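Local atomic coordinates of Exo-beta-1,4-mannosidase (Rhizomucor miehei, PDB entry 4LYP), a protein that probably removes beta-1,4-linked mannose from the non-reducing ends of mannose-containing sugars, as an extracellular fungal beta-mannosidase of glycoside hydrolase family 5. Residues G65-A70 and E125-G130; M112-M117 and N403-V408; S245-I250 and D277-H282; V263-E268 and K283-T288. All blocks are in the same frame, centred on the assembly; numbering follows the deposited sequence.

Contact 1 (G65-A70 and E125-G130); sequences GMNLGA and EGVFVG
The carbonyl oxygen of Met66 is gripped by three groups at once. Gly130 reaches it from across the contact, with a CA-H...O contact of 3.3 Å from Gly130 CA to Met66 O and 147° at the hydrogen; inside its own segment, Gly69 N and Ala70 N add weak hydrogen bonds near the last turn of the short helix. A second such contact joins Gly130 CA to Gly69 O at 3.5 Å. Glycine suits position 130 because Met66 O and the backbone of Gly69 and Ala70 fill the side where a side chain would begin, and Gly69 in turn faces Gly130 O. These bare backbones bring the axes of helices 65-69 and 125-130 to 7.1 Å, at 112° to one another. In this TIM barrel the short helix comes soon after strand 53-61, and helix 125-140 comes after strand 95-99 and a long loop; the contact packs the two helices against each other. Beside the glycines, Met66 extends with CG anti to its backbone N (chi1 163°), which lays CG 3.4 Å from Val127 O and 3.7 Å from Val127 CG1. SD runs on past the same methyl. Ala70, small enough for its place, sets CB 3.5 Å from Gly126 O.

Contact 2 (M112-M117 and N403-V408); sequences MRPSMM and NPYGMV
A type I beta turn from Asn403 to Gly406 faces the cis peptide bond between Arg113 and Pro114, with the alpha carbons of Arg113 and Tyr405 6.1 Å apart. Both segments belong to loops that follow barrel strands, 95-99 and 386-394, in the TIM barrel; neither is helix or strand, and side chains meeting backbone groups, with one water, do the joining. Pro114 lies over one face of the Tyr405 ring, its CD 3.8 Å from the ring centroid in a CH-pi contact; the CD hydrogens, next to the imide nitrogen, are slightly polarised and suit the electron-rich face. Tyr405 OH bonds to Cys73 O, which fixes the far end of that ring. Arg113 is extended until a bend at chi3 (-65°) turns its guanidinium toward the turn, where NH1 donates to Tyr405 O at 2.8 Å and 158°. That oxygen lies close to the guanidinium plane, while NE is held by Asp106 O. Met407 packs against the backbone of Arg113: its CG sits 3.2 Å from Arg113 O, and its sulfur accepts a weak hydrogen bond from Arg113 N. Asn403 OD1 braces the turn by taking Met407 N, and Asn403 ND2 donates to a water, 3.0 Å away, that also lies within hydrogen-bonding distance of Arg113 O.

Contact 3 (S245-I250 and D277-H282); sequences SWFEEI and DRAHDH
Phe247 lays one face of its ring over Ala279, whose CA stands 3.6 Å from the ring centroid, almost on the ring normal, in a CH-pi contact. The pair joins helix 244-257 to the end of helix 273-280, two outer helices of the TIM barrel, with strand 262-264 between them in the chain. Ala279 suits the place because its small CB lets the ring settle close to the helix backbone, CB lying 3.7 Å from Phe247 CZ. The opposite face of the phenyl ring is covered by Trp246 CE3, so the ring is sandwiched. Next to this apolar patch, His282 leaves the helix after an inverse gamma turn centred on Asp281 and swings its imidazole back between the helices, where Phe247 CB packs 3.6 Å from His282 NE2. Both ring nitrogens donate, consistent with a positively charged imidazole. His282 ND1 gives a hydrogen bond of 2.7 Å to Glu248 OE1, on the anti side and 31° out of the carboxylate plane. Glu248 comes round to it by a bend at chi2 (67°), and its carboxylate would probably stabilise that charge. Together with that bond, the carbonyl of Arg278 fixes the rotation of the ring: His282 NE2 donates to Arg278 O at 2.7 Å and 167°, standing above the carbonyl plane, while the oxygen lies in the imidazole plane.

Contact 4 (V263-E268 and K283-T288); sequences VSAGLE and KNIDYT
The end of strand 262-264 meets the loop leading into strand 288-292 through two hydrogen bonds on Val263. Asp286 N donates to Val263 O at 2.9 Å, in the carbonyl plane and with 159° at the hydrogen, while Val263 N donates to Asp286 OD2 at 2.9 Å. The carboxylate thus stands where a neighbouring strand would offer a carbonyl, using its anti lone pair; aspartate is short enough to turn back onto the strand from its own backbone. Lys255 forms a salt bridge with the same oxygen, OD2, which would probably balance the carboxylate's charge. Val263 CB sits 3.2 Å from Asn284 O, a buried carbonyl without a hydrogen-bond partner. Farther along, Ile285 folds its end inward through chi2 (-69°), so that CD1 lies 4.0 Å from Ala265 CB and packs against the small alanine. On the other side of the strand, Tyr287 brings its hydroxyl to 3.5 Å from Ser264 CB; that hydroxyl is hydrogen-bonded to Ser232 OG. A water links the backbones: it accepts from Ala265 N, donates to Tyr287 O at 2.7 Å, and meets Ser264 OG, which also bonds to Gln234. The contact belongs to a beta-alpha-beta crossover of the barrel, with helix 273-280 carrying the chain between the two strands. Helix 244-257 packs on Val263, Asn284 and Ile285, strand 230-234 pairs with strand 262-264 alongside, and the ring of Tyr287 meets Phe48 edge-to-face.

How the contacts relate
The four contacts form two pairs. Contacts 1 and 2 touch, through Asn67 packing on Met112 and Pro114 and Phe128 on Met116, and share the loop-and-helix region that follows strand 95-99. Contacts 3 and 4, about 8 Å apart between centres, interlock around helix 273-280, with Ala279 packing on Leu267 and on Ile285. Contacts 2 and 4 lie on opposite sides of the chain's centre. Contacts 1 and 4 are buried, yet one relies on bare glycine backbone and methionine, the other on hydrogen bonds, an aspartate carboxylate and a water. The partly buried contacts 2 and 3 instead combine aromatic packing with charged or polar side chains, arginine in one and histidine with glutamate in the other.

Contact 1 (G65-A70 and E125-G130)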
loop_
_atom_site.group_PDB
_atom_site.type_symbol
_atom_site.label_atom_id
_atom_site.label_comp_id
_atom_site.label_asym_id
_atom_site.label_seq_id
_atom_site.Cartn_x
_atom_site.Cartn_y
_atom_site.Cartn_z
ATOM N N GLY A 65 -4.372 1.690 9.262
ATOM C CA GLY A 65 -4.327 2.898 10.087
ATOM C C GLY A 65 -5.696 3.504 10.282
ATOM O O GLY A 65 -6.044 3.968 11.382
ATOM N N MET A 66 -6.516 3.647 9.199
ATOM C CA MET A 66 -7.815 4.285 9.329
ATOM C C MET A 66 -8.662 3.541 10.352
ATOM O O MET A 66 -9.294 4.141 11.242
ATOM C CB MET A 66 -8.463 4.335 7.960
ATOM C CG MET A 66 -9.986 4.594 7.996
ATOM S SD MET A 66 -10.707 4.827 6.351
ATOM C CE MET A 66 -10.495 3.179 5.684
ATOM N N ASN A 67 -8.700 2.193 10.281
ATOM C CA ASN A 67 -9.512 1.426 11.214
ATOM C C ASN A 67 -8.998 1.458 12.629
ATOM O O ASN A 67 -9.788 1.488 13.575
ATOM C CB ASN A 67 -9.671 -0.018 10.772
ATOM C CG ASN A 67 -10.787 -0.188 9.748
ATOM O OD1 ASN A 67 -11.983 -0.314 10.183
ATOM N ND2 ASN A 67 -10.488 -0.153 8.525
ATOM N N LEU A 68 -7.684 1.518 12.833
ATOM C CA LEU A 68 -7.143 1.651 14.200
ATOM C C LEU A 68 -7.342 3.070 14.752
ATOM O O LEU A 68 -7.499 3.232 15.979
ATOM C CB LEU A 68 -5.661 1.273 14.260
ATOM C CG LEU A 68 -5.377 -0.221 14.178
ATOM C CD1 LEU A 68 -3.897 -0.423 14.161
ATOM C CD2 LEU A 68 -6.015 -0.995 15.303
ATOM N N GLY A 69 -7.386 4.106 13.897
ATOM C CA GLY A 69 -7.619 5.457 14.364
ATOM C C GLY A 69 -9.069 5.733 14.720
ATOM O O GLY A 69 -9.347 6.756 15.341
ATOM N N ALA A 70 -9.971 4.842 14.322
ATOM C CA ALA A 70 -11.400 5.050 14.631
ATOM C C ALA A 70 -11.646 4.969 16.155
ATOM O O ALA A 70 -10.855 4.380 16.854
ATOM C CB ALA A 70 -12.166 3.955 13.900
ATOM N N GLU A 125 -19.082 7.303 9.587
ATOM C CA GLU A 125 -18.343 8.471 10.029
ATOM C C GLU A 125 -17.320 8.086 11.058
ATOM O O GLU A 125 -16.258 8.694 11.134
ATOM C CB GLU A 125 -19.300 9.532 10.542
ATOM C CG GLU A 125 -18.610 10.753 11.093
ATOM C CD GLU A 125 -17.762 11.582 10.062
ATOM O OE1 GLU A 125 -17.084 12.536 10.538
ATOM O OE2 GLU A 125 -17.777 11.319 8.859
ATOM N N GLY A 126 -17.593 7.098 11.931
ATOM C CA GLY A 126 -16.594 6.665 12.913
ATOM C C GLY A 126 -15.321 6.223 12.161
ATOM O O GLY A 126 -14.154 6.507 12.599
ATOM N N VAL A 127 -15.461 5.483 11.100
ATOM C CA VAL A 127 -14.294 4.979 10.393
ATOM C C VAL A 127 -13.609 6.174 9.639
ATOM O O VAL A 127 -12.400 6.288 9.666
ATOM C CB VAL A 127 -14.684 3.842 9.395
ATOM C CG1 VAL A 127 -13.484 3.420 8.557
ATOM C CG2 VAL A 127 -15.258 2.674 10.172
ATOM N N PHE A 128 -14.373 7.058 9.037
ATOM C CA PHE A 128 -13.794 8.213 8.393
ATOM C C PHE A 128 -12.982 9.060 9.336
ATOM O O PHE A 128 -11.895 9.551 9.000
ATOM C CB PHE A 128 -14.905 9.005 7.684
ATOM C CG PHE A 128 -14.536 9.581 6.335
ATOM C CD1 PHE A 128 -13.254 10.074 6.025
ATOM C CD2 PHE A 128 -15.539 9.569 5.301
ATOM C CE1 PHE A 128 -12.984 10.563 4.738
ATOM C CE2 PHE A 128 -15.279 10.153 4.062
ATOM C CZ PHE A 128 -14.013 10.592 3.748
ATOM N N VAL A 129 -13.510 9.246 10.557
ATOM C CA VAL A 129 -12.746 10.016 11.554
ATOM C C VAL A 129 -11.420 9.313 11.860
ATOM O O VAL A 129 -10.433 9.985 12.186
ATOM C CB VAL A 129 -13.666 10.263 12.785
ATOM C CG1 VAL A 129 -12.822 10.708 13.997
ATOM C CG2 VAL A 129 -14.739 11.270 12.491
ATOM N N GLY A 130 -11.374 7.975 11.783
ATOM C CA GLY A 130 -10.095 7.304 11.975
ATOM C C GLY A 130 -9.066 7.750 10.955
ATOM O O GLY A 130 -7.880 7.862 11.262
#

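Contact 2 (M112-M117 and N403-V408)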
loop_
_atom_site.group_PDB
_atom_site.type_symbol
_atom_site.label_atom_id
_atom_site.label_comp_id
_atom_site.label_asym_id
_atom_site.label_seq_id
_atom_site.Cartn_x
_atom_site.Cartn_y
_atom_site.Cartn_z
ATOM N N MET A 112 -12.014 -5.822 5.610
ATOM C CA MET A 112 -11.998 -4.895 6.718
ATOM C C MET A 112 -13.392 -4.600 7.192
ATOM O O MET A 112 -14.293 -4.318 6.398
ATOM C CB MET A 112 -11.402 -3.587 6.209
ATOM C CG MET A 112 -9.900 -3.736 5.810
ATOM S SD MET A 112 -9.315 -2.548 4.542
ATOM C CE MET A 112 -9.352 -0.972 5.394
ATOM N N ARG A 113 -13.583 -4.618 8.501
ATOM C CA ARG A 113 -14.876 -4.358 9.104
ATOM C C ARG A 113 -14.654 -3.512 10.371
ATOM O O ARG A 113 -13.748 -3.817 11.156
ATOM C CB ARG A 113 -15.585 -5.692 9.502
ATOM C CG ARG A 113 -17.044 -5.503 9.909
ATOM C CD ARG A 113 -17.680 -6.761 10.442
ATOM N NE ARG A 113 -17.777 -7.803 9.442
ATOM C CZ ARG A 113 -17.315 -9.048 9.444
ATOM N NH1 ARG A 113 -16.585 -9.466 10.459
ATOM N NH2 ARG A 113 -17.631 -9.891 8.421
ATOM N N PRO A 114 -15.491 -2.516 10.644
ATOM C CA PRO A 114 -16.544 -2.044 9.742
ATOM C C PRO A 114 -15.927 -1.284 8.532
ATOM O O PRO A 114 -14.830 -0.679 8.661
ATOM C CB PRO A 114 -17.385 -1.092 10.649
ATOM C CG PRO A 114 -16.365 -0.571 11.661
ATOM C CD PRO A 114 -15.360 -1.672 11.857
ATOM N N SER A 115 -16.636 -1.319 7.415
ATOM C CA SER A 115 -16.217 -0.629 6.219
ATOM C C SER A 115 -16.384 0.911 6.360
ATOM O O SER A 115 -17.262 1.415 7.077
ATOM C CB SER A 115 -17.016 -1.125 5.033
ATOM O OG SER A 115 -18.425 -0.928 5.183
ATOM N N MET A 116 -15.546 1.608 5.604
ATOM C CA MET A 116 -15.687 3.067 5.511
ATOM C C MET A 116 -16.988 3.493 4.781
ATOM O O MET A 116 -17.613 4.473 5.123
ATOM C CB MET A 116 -14.449 3.585 4.771
ATOM C CG MET A 116 -14.291 5.066 4.658
ATOM S SD MET A 116 -12.994 5.436 3.488
ATOM C CE MET A 116 -12.657 7.148 3.939
ATOM N N MET A 117 -17.287 2.713 3.723
ATOM C CA MET A 117 -18.408 3.056 2.822
ATOM C C MET A 117 -19.280 1.789 2.684
ATOM O O MET A 117 -19.153 0.992 1.749
ATOM C CB MET A 117 -17.910 3.538 1.498
ATOM C CG MET A 117 -19.020 4.105 0.639
ATOM S SD MET A 117 -18.533 4.872 -0.919
ATOM C CE MET A 117 -18.123 3.459 -1.930
ATOM N N ASN A 403 -11.234 -8.615 17.575
ATOM C CA ASN A 403 -12.059 -7.644 18.222
ATOM C C ASN A 403 -13.592 -7.936 17.948
ATOM O O ASN A 403 -13.895 -8.965 17.289
ATOM C CB ASN A 403 -11.617 -6.239 17.846
ATOM C CG ASN A 403 -12.158 -5.747 16.514
ATOM O OD1 ASN A 403 -12.795 -6.497 15.746
ATOM N ND2 ASN A 403 -11.925 -4.497 16.190
ATOM N N PRO A 404 -14.527 -7.158 18.485
ATOM C CA PRO A 404 -15.954 -7.501 18.336
ATOM C C PRO A 404 -16.442 -7.455 16.900
ATOM O O PRO A 404 -17.501 -8.051 16.620
ATOM C CB PRO A 404 -16.671 -6.438 19.224
ATOM C CG PRO A 404 -15.602 -6.092 20.252
ATOM C CD PRO A 404 -14.308 -6.112 19.484
ATOM N N TYR A 405 -15.717 -6.818 16.005
ATOM C CA TYR A 405 -15.992 -6.829 14.559
ATOM C C TYR A 405 -15.301 -7.969 13.851
ATOM O O TYR A 405 -15.404 -8.066 12.619
ATOM C CB TYR A 405 -15.576 -5.482 13.948
ATOM C CG TYR A 405 -16.423 -4.319 14.408
ATOM C CD1 TYR A 405 -16.066 -3.543 15.486
ATOM C CD2 TYR A 405 -17.606 -3.991 13.714
ATOM C CE1 TYR A 405 -16.869 -2.444 15.870
ATOM C CE2 TYR A 405 -18.383 -2.934 14.058
ATOM C CZ TYR A 405 -17.985 -2.143 15.124
ATOM O OH TYR A 405 -18.748 -1.026 15.428
ATOM N N GLY A 406 -14.619 -8.842 14.577
ATOM C CA GLY A 406 -13.964 -9.931 13.933
ATOM C C GLY A 406 -12.560 -9.695 13.396
ATOM O O GLY A 406 -11.999 -10.529 12.702
ATOM N N MET A 407 -11.984 -8.551 13.783
ATOM C CA MET A 407 -10.676 -8.163 13.197
ATOM C C MET A 407 -9.542 -8.485 14.154
ATOM O O MET A 407 -9.589 -8.087 15.330
ATOM C CB MET A 407 -10.688 -6.656 12.927
ATOM C CG MET A 407 -11.756 -6.240 11.953
ATOM S SD MET A 407 -11.424 -6.671 10.231
ATOM C CE MET A 407 -12.415 -8.147 9.978
ATOM N N VAL A 408 -8.513 -9.128 13.629
ATOM C CA VAL A 408 -7.195 -9.216 14.299
ATOM C C VAL A 408 -6.333 -8.252 13.524
ATOM O O VAL A 408 -5.745 -8.579 12.489
ATOM C CB VAL A 408 -6.616 -10.653 14.292
ATOM C CG1 VAL A 408 -5.236 -10.662 14.988
ATOM C CG2 VAL A 408 -7.551 -11.610 15.002
HETATM O O HOH W 1 -12.564 -3.024 13.660
#

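Contact 3 (S245-I250 and D277-H282)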
loop_
_atom_site.group_PDB
_atom_site.type_symbol
_atom_site.label_atom_id
_atom_site.label_comp_id
_atom_site.label_asym_id
_atom_site.label_seq_id
_atom_site.Cartn_x
_atom_site.Cartn_y
_atom_site.Cartn_z
ATOM N N SER A 245 -6.614 3.508 -21.397
ATOM C CA SER A 245 -7.620 4.595 -21.381
ATOM C C SER A 245 -8.217 4.793 -19.991
ATOM O O SER A 245 -8.591 5.901 -19.628
ATOM C CB SER A 245 -8.747 4.244 -22.370
ATOM O OG SER A 245 -9.314 2.941 -22.079
ATOM N N TRP A 246 -8.311 3.709 -19.192
ATOM C CA TRP A 246 -8.849 3.838 -17.825
ATOM C C TRP A 246 -7.832 4.565 -16.940
ATOM O O TRP A 246 -8.203 5.480 -16.201
ATOM C CB TRP A 246 -9.219 2.481 -17.293
ATOM C CG TRP A 246 -9.693 2.461 -15.887
ATOM C CD1 TRP A 246 -10.943 2.755 -15.453
ATOM C CD2 TRP A 246 -8.900 2.115 -14.694
ATOM N NE1 TRP A 246 -11.029 2.612 -14.073
ATOM C CE2 TRP A 246 -9.806 2.210 -13.575
ATOM C CE3 TRP A 246 -7.564 1.757 -14.479
ATOM C CZ2 TRP A 246 -9.403 1.939 -12.281
ATOM C CZ3 TRP A 246 -7.189 1.419 -13.168
ATOM C CH2 TRP A 246 -8.094 1.555 -12.081
ATOM N N PHE A 247 -6.541 4.201 -17.045
ATOM C CA PHE A 247 -5.543 4.936 -16.321
ATOM C C PHE A 247 -5.564 6.388 -16.712
ATOM O O PHE A 247 -5.425 7.270 -15.824
ATOM C CB PHE A 247 -4.150 4.374 -16.569
ATOM C CG PHE A 247 -3.899 3.072 -15.871
ATOM C CD1 PHE A 247 -3.661 3.016 -14.470
ATOM C CD2 PHE A 247 -3.898 1.841 -16.588
ATOM C CE1 PHE A 247 -3.416 1.825 -13.836
ATOM C CE2 PHE A 247 -3.644 0.644 -15.912
ATOM C CZ PHE A 247 -3.395 0.643 -14.539
ATOM N N GLU A 248 -5.672 6.707 -18.001
ATOM C CA GLU A 248 -5.673 8.119 -18.425
ATOM C C GLU A 248 -6.846 8.861 -17.803
ATOM O O GLU A 248 -6.747 9.955 -17.243
ATOM C CB GLU A 248 -5.761 8.179 -19.969
ATOM C CG GLU A 248 -5.804 9.596 -20.520
ATOM C CD GLU A 248 -4.501 10.227 -20.249
ATOM O OE1 GLU A 248 -3.422 9.616 -20.452
ATOM O OE2 GLU A 248 -4.560 11.376 -19.877
ATOM N N GLU A 249 -8.027 8.239 -17.863
ATOM C CA GLU A 249 -9.208 8.944 -17.404
ATOM C C GLU A 249 -9.208 9.135 -15.889
ATOM O O GLU A 249 -9.567 10.206 -15.407
ATOM C CB GLU A 249 -10.425 8.127 -17.881
ATOM C CG GLU A 249 -11.686 8.940 -18.025
ATOM C CD GLU A 249 -12.565 8.402 -17.013
ATOM O OE1 GLU A 249 -13.625 7.736 -17.268
ATOM O OE2 GLU A 249 -12.097 8.587 -15.917
ATOM N N ILE A 250 -8.907 8.073 -15.132
ATOM C CA ILE A 250 -9.008 8.210 -13.684
ATOM C C ILE A 250 -7.908 9.096 -13.163
ATOM O O ILE A 250 -8.119 9.893 -12.246
ATOM C CB ILE A 250 -9.075 6.848 -12.953
ATOM C CG1 ILE A 250 -10.146 5.876 -13.402
ATOM C CG2 ILE A 250 -9.295 7.108 -11.432
ATOM C CD1 ILE A 250 -11.555 6.458 -13.228
ATOM N N ASP A 277 4.151 0.515 -19.023
ATOM C CA ASP A 277 3.846 1.746 -19.743
ATOM C C ASP A 277 2.345 2.011 -19.833
ATOM O O ASP A 277 1.889 3.142 -19.817
ATOM C CB ASP A 277 4.492 1.742 -21.146
ATOM C CG ASP A 277 5.991 1.823 -21.076
ATOM O OD1 ASP A 277 6.556 2.171 -20.015
ATOM O OD2 ASP A 277 6.649 1.634 -22.122
ATOM N N ARG A 278 1.580 0.937 -19.949
ATOM C CA ARG A 278 0.116 1.066 -20.029
ATOM C C ARG A 278 -0.427 1.790 -18.758
ATOM O O ARG A 278 -1.361 2.579 -18.836
ATOM C CB ARG A 278 -0.495 -0.325 -20.117
ATOM C CG ARG A 278 -1.974 -0.409 -19.994
ATOM C CD ARG A 278 -2.557 -1.748 -20.419
ATOM N NE ARG A 278 -2.000 -2.835 -19.590
ATOM C CZ ARG A 278 -1.968 -4.120 -19.919
ATOM N NH1 ARG A 278 -2.544 -4.541 -21.067
ATOM N NH2 ARG A 278 -1.349 -5.030 -19.094
ATOM N N ALA A 279 0.202 1.518 -17.606
ATOM C CA ALA A 279 -0.221 2.148 -16.368
ATOM C C ALA A 279 0.412 3.535 -16.168
ATOM O O ALA A 279 -0.182 4.422 -15.606
ATOM C CB ALA A 279 0.190 1.276 -15.153
ATOM N N HIS A 280 1.706 3.666 -16.585
ATOM C CA HIS A 280 2.505 4.823 -16.129
ATOM C C HIS A 280 2.723 5.908 -17.183
ATOM O O HIS A 280 3.072 7.022 -16.785
ATOM C CB HIS A 280 3.862 4.343 -15.635
ATOM C CG HIS A 280 3.763 3.440 -14.443
ATOM N ND1 HIS A 280 4.232 2.173 -14.416
ATOM C CD2 HIS A 280 3.334 3.707 -13.156
ATOM C CE1 HIS A 280 4.010 1.632 -13.184
ATOM N NE2 HIS A 280 3.507 2.557 -12.414
ATOM N N ASP A 281 2.574 5.599 -18.485
ATOM C CA ASP A 281 2.889 6.603 -19.501
ATOM C C ASP A 281 1.664 7.488 -19.744
ATOM O O ASP A 281 0.995 7.403 -20.777
ATOM C CB ASP A 281 3.372 5.908 -20.785
ATOM C CG ASP A 281 3.886 6.885 -21.828
ATOM O OD1 ASP A 281 4.124 8.030 -21.498
ATOM O OD2 ASP A 281 4.048 6.450 -22.966
ATOM N N HIS A 282 1.385 8.345 -18.784
ATOM C CA HIS A 282 0.258 9.251 -18.803
ATOM C C HIS A 282 0.673 10.547 -18.177
ATOM O O HIS A 282 1.425 10.516 -17.165
ATOM C CB HIS A 282 -0.967 8.696 -18.035
ATOM C CG HIS A 282 -1.459 7.384 -18.615
ATOM N ND1 HIS A 282 -2.193 7.310 -19.738
ATOM C CD2 HIS A 282 -1.194 6.104 -18.242
ATOM C CE1 HIS A 282 -2.387 6.036 -20.073
ATOM N NE2 HIS A 282 -1.753 5.269 -19.139
#

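Contact 4 (V263-E268 and K283-T288)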
loop_
_atom_site.group_PDB
_atom_site.type_symbol
_atom_site.label_atom_id
_atom_site.label_comp_id
_atom_site.label_asym_id
_atom_site.label_seq_id
_atom_site.Cartn_x
_atom_site.Cartn_y
_atom_site.Cartn_z
ATOM N N VAL A 263 -0.047 11.975 -8.310
ATOM C CA VAL A 263 -0.943 10.865 -8.602
ATOM C C VAL A 263 -0.131 9.656 -8.949
ATOM O O VAL A 263 0.831 9.712 -9.762
ATOM C CB VAL A 263 -1.946 11.235 -9.720
ATOM C CG1 VAL A 263 -2.898 10.070 -10.013
ATOM C CG2 VAL A 263 -2.723 12.477 -9.336
ATOM N N SER A 264 -0.548 8.518 -8.403
ATOM C CA SER A 264 0.054 7.226 -8.644
ATOM C C SER A 264 -0.947 6.172 -9.102
ATOM O O SER A 264 -2.135 6.291 -8.817
ATOM C CB SER A 264 0.638 6.757 -7.221
ATOM O OG SER A 264 1.108 5.446 -7.267
ATOM N N ALA A 265 -0.470 5.148 -9.844
ATOM C CA ALA A 265 -1.308 4.115 -10.389
ATOM C C ALA A 265 -1.501 2.911 -9.491
ATOM O O ALA A 265 -2.421 2.129 -9.728
ATOM C CB ALA A 265 -0.732 3.651 -11.710
ATOM N N GLY A 266 -0.613 2.641 -8.523
ATOM C CA GLY A 266 -0.687 1.445 -7.653
ATOM C C GLY A 266 -0.304 0.145 -8.281
ATOM O O GLY A 266 -0.714 -0.917 -7.750
ATOM N N LEU A 267 0.455 0.161 -9.388
ATOM C CA LEU A 267 0.742 -1.060 -10.088
ATOM C C LEU A 267 1.797 -1.928 -9.413
ATOM O O LEU A 267 2.761 -1.431 -8.811
ATOM C CB LEU A 267 1.269 -0.732 -11.493
ATOM C CG LEU A 267 1.052 -1.783 -12.546
ATOM C CD1 LEU A 267 -0.423 -1.828 -13.011
ATOM C CD2 LEU A 267 2.026 -1.645 -13.725
ATOM N N GLU A 268 1.642 -3.244 -9.633
ATOM C CA GLU A 268 2.704 -4.216 -9.204
ATOM C C GLU A 268 3.966 -4.107 -10.039
ATOM O O GLU A 268 5.068 -4.376 -9.576
ATOM C CB GLU A 268 2.199 -5.628 -9.320
ATOM C CG GLU A 268 1.055 -6.030 -8.358
ATOM C CD GLU A 268 0.255 -7.188 -8.940
ATOM O OE1 GLU A 268 0.346 -8.320 -8.488
ATOM O OE2 GLU A 268 -0.494 -6.933 -9.946
ATOM N N LYS A 283 0.154 11.670 -18.660
ATOM C CA LYS A 283 0.548 12.946 -18.126
ATOM C C LYS A 283 0.272 13.019 -16.599
ATOM O O LYS A 283 1.008 13.706 -15.842
ATOM C CB LYS A 283 -0.253 14.082 -18.836
ATOM C CG LYS A 283 0.050 15.497 -18.307
ATOM C CD LYS A 283 -0.569 16.526 -19.195
ATOM C CE LYS A 283 -0.074 17.959 -18.897
ATOM N NZ LYS A 283 1.363 18.101 -18.527
ATOM N N ASN A 284 -0.855 12.448 -16.160
ATOM C CA ASN A 284 -1.284 12.627 -14.772
ATOM C C ASN A 284 -0.941 11.421 -13.918
ATOM O O ASN A 284 -1.527 11.254 -12.843
ATOM C CB ASN A 284 -2.751 13.008 -14.694
ATOM C CG ASN A 284 -2.953 14.338 -15.326
ATOM O OD1 ASN A 284 -2.238 15.269 -14.992
ATOM N ND2 ASN A 284 -3.911 14.445 -16.279
ATOM N N ILE A 285 0.019 10.600 -14.351
ATOM C CA ILE A 285 0.684 9.650 -13.464
ATOM C C ILE A 285 2.067 10.192 -13.219
ATOM O O ILE A 285 2.910 10.194 -14.124
ATOM C CB ILE A 285 0.681 8.212 -14.037
ATOM C CG1 ILE A 285 -0.743 7.660 -14.186
ATOM C CG2 ILE A 285 1.577 7.298 -13.164
ATOM C CD1 ILE A 285 -1.483 7.358 -12.897
ATOM N N ASP A 286 2.342 10.686 -12.012
ATOM C CA ASP A 286 3.574 11.414 -11.779
ATOM C C ASP A 286 4.763 10.567 -11.488
ATOM O O ASP A 286 5.904 10.966 -11.712
ATOM C CB ASP A 286 3.344 12.393 -10.592
ATOM C CG ASP A 286 2.387 13.482 -10.958
ATOM O OD1 ASP A 286 2.725 14.305 -11.846
ATOM O OD2 ASP A 286 1.286 13.535 -10.355
ATOM N N TYR A 287 4.547 9.364 -10.922
ATOM C CA TYR A 287 5.639 8.499 -10.585
ATOM C C TYR A 287 5.215 7.065 -10.744
ATOM O O TYR A 287 4.018 6.827 -10.993
ATOM C CB TYR A 287 6.281 8.758 -9.191
ATOM C CG TYR A 287 5.347 8.411 -8.049
ATOM C CD1 TYR A 287 4.409 9.314 -7.553
ATOM C CD2 TYR A 287 5.474 7.165 -7.401
ATOM C CE1 TYR A 287 3.603 9.020 -6.423
ATOM C CE2 TYR A 287 4.700 6.834 -6.281
ATOM C CZ TYR A 287 3.777 7.760 -5.823
ATOM O OH TYR A 287 2.983 7.477 -4.714
ATOM N N THR A 288 6.173 6.145 -10.646
ATOM C CA THR A 288 5.916 4.709 -10.914
ATOM C C THR A 288 6.106 3.890 -9.652
ATOM O O THR A 288 6.832 4.324 -8.741
ATOM C CB THR A 288 6.751 4.209 -12.088
ATOM O OG1 THR A 288 8.129 4.063 -11.678
ATOM C CG2 THR A 288 6.702 5.200 -13.273
HETATM O O HOH W 2 2.388 5.182 -9.650
#